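Local coordinates for amidohydrolase 3 domain-containing protein (Pyrococcus horikoshii, PDB 3IGH) that is a metal-dependent hydrolase of the amidohydrolase family, likely acting on carbon-nitrogen bonds other than peptide bonds, at the interface of chains A and B. Numbering follows the deposited sequence. Chains: chain A/B, Uncharacterized metal-dependent hydrolase.

Contact 1: the interface of chains A and B. Residues chain A 219, 222, 251, 253-254, 256, 258; chain B 251-252.
B:Phe251 reaches across the two-fold interface and packs against A:Phe219, A:Phe251, A:Glu222 and A:Gly253. The patch belongs to a pairing of two amidohydrolase-family chains. The structure alone does not show whether this dimer forms in solution.

The aromatic contacts are edge-to-face. The rings of A:Phe251 and B:Phe251 are turned 85° from each other, and their side chains slide past one another in opposite directions. Their modelled carbon contacts are too short, so the fine fit of this pair is doubtful. The A:Phe219 ring is also steeply turned from that of B:Phe251. A:Phe219 CE1 lies 3.9 Å from B:Phe251 CE2.

Apolar packing continues along the B:Phe251 rim. The methylene CG of A:Glu222 sits 3.7 Å from B:Phe251 CE1. A:Gly253 CA approaches B:Phe251 CE1 at 3.9 Å. An alanine in place of B:Phe251 would lack the ring and would probably open a gap between A:Phe219, A:Phe251 and the A:Glu222 methylene.

The polar end of A:Glu222 meets the same ring differently. Its carboxylate lies at the edge of the B:Phe251 ring, with the two planes 84° apart. The A:Glu222 chain is bent by the turn about CB-CG (chi2 81°), which brings the carboxylate toward the backbone of its own chain. Hydrogen bonds fix it there. A:Glu222 OE1 accepts a bond from A:Leu256 N at 3.0 Å, from above the carboxylate plane. A:Glu222 OE2 takes A:Asn254 N on its syn lone pair, at 2.8 Å. Water 1 carries the link to chain B. It lies 2.6 Å from A:Glu222 OE2. The backbone N of B:Gln252 meets water 1 at 2.9 Å in a nearly straight bond.

Contact 2: the interface of chains A and B. Residues chain A 219, 243, 246, 248; chain B 219, 243, 246, 248.
This is a largely apolar patch of the two-fold interface between two copies of an amidohydrolase-family protein, and it helps hold the chains of the deposited assembly together. A:Phe219, A:Ile246 and A:Leu248 mesh with the same residues of chain B. The pair may or may not be the biological unit. The residues come from helix 212-223, the end of helix 237-246 and the loop that follows it.

At the centre the two isoleucines meet tip to tip. A:Ile246 CD1 is 3.6 Å from B:Ile246 CD1. In each, CG1 lies between the backbone N and the carbonyl carbon (chi1 63°). CD1 then extends away from CA (chi2 166°), which carries the methyl toward its twin. The side chains of A:Leu248 and B:Leu248 also point toward each other, with A:Leu248 CD2 4.0 Å from B:Leu248 CD2. Each of these methyls also touches the other residue type across the axis: A:Ile246 CD1 is 3.9 Å from B:Leu248 CD2.

B:Leu248 uses its other branch on a phenylalanine. B:Leu248 CD1 lies over one face of the A:Phe219 ring, offset toward the rim, in a CH-pi contact. B:Leu248 CD1 is 3.7 Å from A:Phe219 CE1. A:Leu248 CD1 covers a face of the B:Phe219 ring in the same way.

The ring is met at its edge as well. The backbone carbonyl oxygen O of B:Ile246 lies in the plane of the A:Phe219 ring, 3.5 Å from A:Phe219 CD2. Ring C-H groups therefore face a carbonyl near the end of a helix. A:Leu243 contributes at the periphery: A:Leu243 CD2 approaches B:Ile246 CD1 at 4.1 Å, the two side chains crossing at about a right angle.

Contact 1: the interface of chains A and B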
loop_
_atom_site.group_PDB
_atom_site.type_symbol
_atom_site.label_atom_id
_atom_site.label_comp_id
_atom_site.label_asym_id
_atom_site.label_seq_id
_atom_site.Cartn_x
_atom_site.Cartn_y
_atom_site.Cartn_z
ATOM N N PHE A 219 -2.681 1.149 9.204
ATOM C CA PHE A 219 -1.749 1.969 8.420
ATOM C C PHE A 219 -0.584 2.475 9.286
ATOM O O PHE A 219 0.567 2.430 8.870
ATOM C CB PHE A 219 -2.465 3.170 7.772
ATOM C CG PHE A 219 -3.229 2.839 6.511
ATOM C CD1 PHE A 219 -2.696 1.975 5.546
ATOM C CD2 PHE A 219 -4.457 3.431 6.264
ATOM C CE1 PHE A 219 -3.404 1.683 4.368
ATOM C CE2 PHE A 219 -5.169 3.153 5.094
ATOM C CZ PHE A 219 -4.643 2.272 4.144
ATOM N N GLU A 222 1.726 -0.596 10.213
ATOM C CA GLU A 222 2.474 -0.931 8.993
ATOM C C GLU A 222 3.653 0.029 8.723
ATOM O O GLU A 222 4.767 -0.439 8.491
ATOM C CB GLU A 222 1.519 -1.049 7.785
ATOM C CG GLU A 222 2.155 -1.004 6.380
ATOM C CD GLU A 222 2.757 -2.325 5.901
ATOM O OE1 GLU A 222 2.598 -3.372 6.566
ATOM O OE2 GLU A 222 3.398 -2.306 4.827
ATOM N N PHE A 251 -3.966 -3.663 -2.411
ATOM C CA PHE A 251 -2.648 -3.083 -2.202
ATOM C C PHE A 251 -1.925 -3.949 -1.176
ATOM O O PHE A 251 -2.386 -4.078 -0.033
ATOM C CB PHE A 251 -2.807 -1.638 -1.693
ATOM C CG PHE A 251 -1.616 -0.730 -1.957
ATOM C CD1 PHE A 251 -0.672 -1.022 -2.933
ATOM C CD2 PHE A 251 -1.474 0.462 -1.235
ATOM C CE1 PHE A 251 0.414 -0.159 -3.161
ATOM C CE2 PHE A 251 -0.404 1.336 -1.463
ATOM C CZ PHE A 251 0.544 1.022 -2.429
ATOM N N GLY A 253 1.239 -4.437 1.049
ATOM C CA GLY A 253 2.402 -3.841 1.691
ATOM C C GLY A 253 3.297 -4.921 2.251
ATOM O O GLY A 253 3.300 -6.057 1.766
ATOM N N ASN A 254 4.055 -4.567 3.281
ATOM C CA ASN A 254 4.961 -5.497 3.928
ATOM C C ASN A 254 4.200 -6.540 4.754
ATOM O O ASN A 254 4.376 -7.738 4.580
ATOM C CB ASN A 254 5.926 -4.718 4.819
ATOM C CG ASN A 254 6.906 -5.612 5.535
ATOM O OD1 ASN A 254 7.464 -6.544 4.949
ATOM N ND2 ASN A 254 7.120 -5.337 6.813
ATOM N N LEU A 256 0.654 -5.516 5.851
ATOM C CA LEU A 256 -0.739 -5.151 5.620
ATOM C C LEU A 256 -1.113 -5.261 4.146
ATOM O O LEU A 256 -0.424 -4.716 3.272
ATOM C CB LEU A 256 -1.000 -3.719 6.119
ATOM C CG LEU A 256 -2.404 -3.125 5.918
ATOM C CD1 LEU A 256 -3.447 -3.901 6.751
ATOM C CD2 LEU A 256 -2.419 -1.633 6.269
ATOM N N ILE A 258 -4.516 -4.363 1.856
ATOM C CA ILE A 258 -5.898 -3.912 1.669
ATOM C C ILE A 258 -6.496 -4.973 0.758
ATOM O O ILE A 258 -6.153 -5.042 -0.421
ATOM C CB ILE A 258 -5.966 -2.494 1.031
ATOM C CG1 ILE A 258 -5.088 -1.506 1.816
ATOM C CG2 ILE A 258 -7.428 -1.998 0.924
ATOM C CD1 ILE A 258 -5.404 -1.409 3.326
ATOM N N PHE B 251 3.549 4.042 2.454
ATOM C CA PHE B 251 3.068 2.701 2.159
ATOM C C PHE B 251 3.872 2.178 0.972
ATOM O O PHE B 251 3.829 2.766 -0.118
ATOM C CB PHE B 251 1.567 2.766 1.822
ATOM C CG PHE B 251 0.802 1.469 2.042
ATOM C CD1 PHE B 251 1.286 0.464 2.869
ATOM C CD2 PHE B 251 -0.447 1.285 1.436
ATOM C CE1 PHE B 251 0.553 -0.721 3.060
ATOM C CE2 PHE B 251 -1.191 0.115 1.629
ATOM C CZ PHE B 251 -0.687 -0.892 2.444
ATOM N N GLN B 252 4.593 1.089 1.196
ATOM C CA GLN B 252 5.443 0.522 0.173
ATOM C C GLN B 252 4.802 -0.747 -0.379
ATOM O O GLN B 252 4.659 -1.755 0.323
ATOM C CB GLN B 252 6.832 0.260 0.754
ATOM C CG GLN B 252 7.971 0.621 -0.174
ATOM C CD GLN B 252 8.743 -0.584 -0.640
ATOM O OE1 GLN B 252 9.350 -1.289 0.164
ATOM N NE2 GLN B 252 8.741 -0.823 -1.947
HETATM O O HOH W 1 4.639 -0.277 3.747
#

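Contact 2: the interface of chains A and B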
loop_
_atom_site.group_PDB
_atom_site.type_symbol
_atom_site.label_atom_id
_atom_site.label_comp_id
_atom_site.label_asym_id
_atom_site.label_seq_id
_atom_site.Cartn_x
_atom_site.Cartn_y
_atom_site.Cartn_z
ATOM N N PHE A 219 -2.681 1.149 9.204
ATOM C CA PHE A 219 -1.749 1.969 8.420
ATOM C C PHE A 219 -0.584 2.475 9.286
ATOM O O PHE A 219 0.567 2.430 8.870
ATOM C CB PHE A 219 -2.465 3.170 7.772
ATOM C CG PHE A 219 -3.229 2.839 6.511
ATOM C CD1 PHE A 219 -2.696 1.975 5.546
ATOM C CD2 PHE A 219 -4.457 3.431 6.264
ATOM C CE1 PHE A 219 -3.404 1.683 4.368
ATOM C CE2 PHE A 219 -5.169 3.153 5.094
ATOM C CZ PHE A 219 -4.643 2.272 4.144
ATOM N N LEU A 243 -12.062 4.395 0.334
ATOM C CA LEU A 243 -11.021 3.846 -0.550
ATOM C C LEU A 243 -11.245 4.289 -1.983
ATOM O O LEU A 243 -10.313 4.740 -2.647
ATOM C CB LEU A 243 -11.004 2.318 -0.498
ATOM C CG LEU A 243 -10.667 1.662 0.844
ATOM C CD1 LEU A 243 -10.590 0.150 0.666
ATOM C CD2 LEU A 243 -9.368 2.211 1.421
ATOM N N ILE A 246 -10.075 7.801 -3.325
ATOM C CA ILE A 246 -8.707 7.991 -3.814
ATOM C C ILE A 246 -8.284 6.944 -4.841
ATOM O O ILE A 246 -7.182 7.011 -5.385
ATOM C CB ILE A 246 -7.654 8.089 -2.676
ATOM C CG1 ILE A 246 -7.580 6.795 -1.857
ATOM C CG2 ILE A 246 -7.947 9.289 -1.796
ATOM C CD1 ILE A 246 -6.335 6.704 -0.958
ATOM N N LEU A 248 -7.959 3.725 -4.169
ATOM C CA LEU A 248 -7.184 2.663 -3.528
ATOM C C LEU A 248 -7.956 1.343 -3.568
ATOM O O LEU A 248 -9.022 1.222 -2.958
ATOM C CB LEU A 248 -6.819 3.043 -2.085
ATOM C CG LEU A 248 -6.094 1.998 -1.208
ATOM C CD1 LEU A 248 -4.820 1.520 -1.885
ATOM C CD2 LEU A 248 -5.761 2.568 0.174
ATOM N N PHE B 219 -2.420 3.490 -8.671
ATOM C CA PHE B 219 -3.060 2.404 -7.917
ATOM C C PHE B 219 -3.557 1.291 -8.854
ATOM O O PHE B 219 -3.363 0.113 -8.578
ATOM C CB PHE B 219 -4.238 2.926 -7.072
ATOM C CG PHE B 219 -3.834 3.585 -5.773
ATOM C CD1 PHE B 219 -2.823 3.044 -4.970
ATOM C CD2 PHE B 219 -4.500 4.715 -5.329
ATOM C CE1 PHE B 219 -2.462 3.652 -3.755
ATOM C CE2 PHE B 219 -4.155 5.327 -4.119
ATOM C CZ PHE B 219 -3.128 4.796 -3.332
ATOM N N LEU B 243 -5.451 11.532 1.496
ATOM C CA LEU B 243 -4.715 10.464 2.194
ATOM C C LEU B 243 -5.010 10.494 3.681
ATOM O O LEU B 243 -5.299 9.458 4.278
ATOM C CB LEU B 243 -3.207 10.606 1.983
ATOM C CG LEU B 243 -2.681 10.477 0.551
ATOM C CD1 LEU B 243 -1.157 10.534 0.561
ATOM C CD2 LEU B 243 -3.175 9.196 -0.110
ATOM N N ILE B 246 -8.229 8.847 5.237
ATOM C CA ILE B 246 -8.242 7.423 5.585
ATOM C C ILE B 246 -7.051 7.003 6.443
ATOM O O ILE B 246 -6.959 5.849 6.863
ATOM C CB ILE B 246 -8.375 6.489 4.351
ATOM C CG1 ILE B 246 -7.181 6.630 3.399
ATOM C CG2 ILE B 246 -9.689 6.750 3.638
ATOM C CD1 ILE B 246 -7.083 5.500 2.360
ATOM N N LEU B 248 -3.914 7.072 5.409
ATOM C CA LEU B 248 -2.867 6.478 4.578
ATOM C C LEU B 248 -1.624 7.370 4.569
ATOM O O LEU B 248 -1.668 8.500 4.075
ATOM C CB LEU B 248 -3.375 6.229 3.150
ATOM C CG LEU B 248 -2.377 5.706 2.093
ATOM C CD1 LEU B 248 -1.715 4.423 2.567
ATOM C CD2 LEU B 248 -3.069 5.462 0.748
#

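Contact 1 and contact 2 are neighbouring patches of one two-fold interface, their C-alpha centres about 10 Å apart. A:Phe219 joins them and packs on different chain B residues in each. Helix 212-223 therefore serves both: it also supplies A:Glu222 to contact 1. Contact 1 adds strand 251-252 and the start of strand 256-264, whereas contact 2 draws on helix 237-246 and the loop after it. Contact 1 has a symmetry twin with the chains exchanged, whereas contact 2 spans the axis and already holds both halves. Because A:Phe219 is shared, a shift there would probably be felt in both.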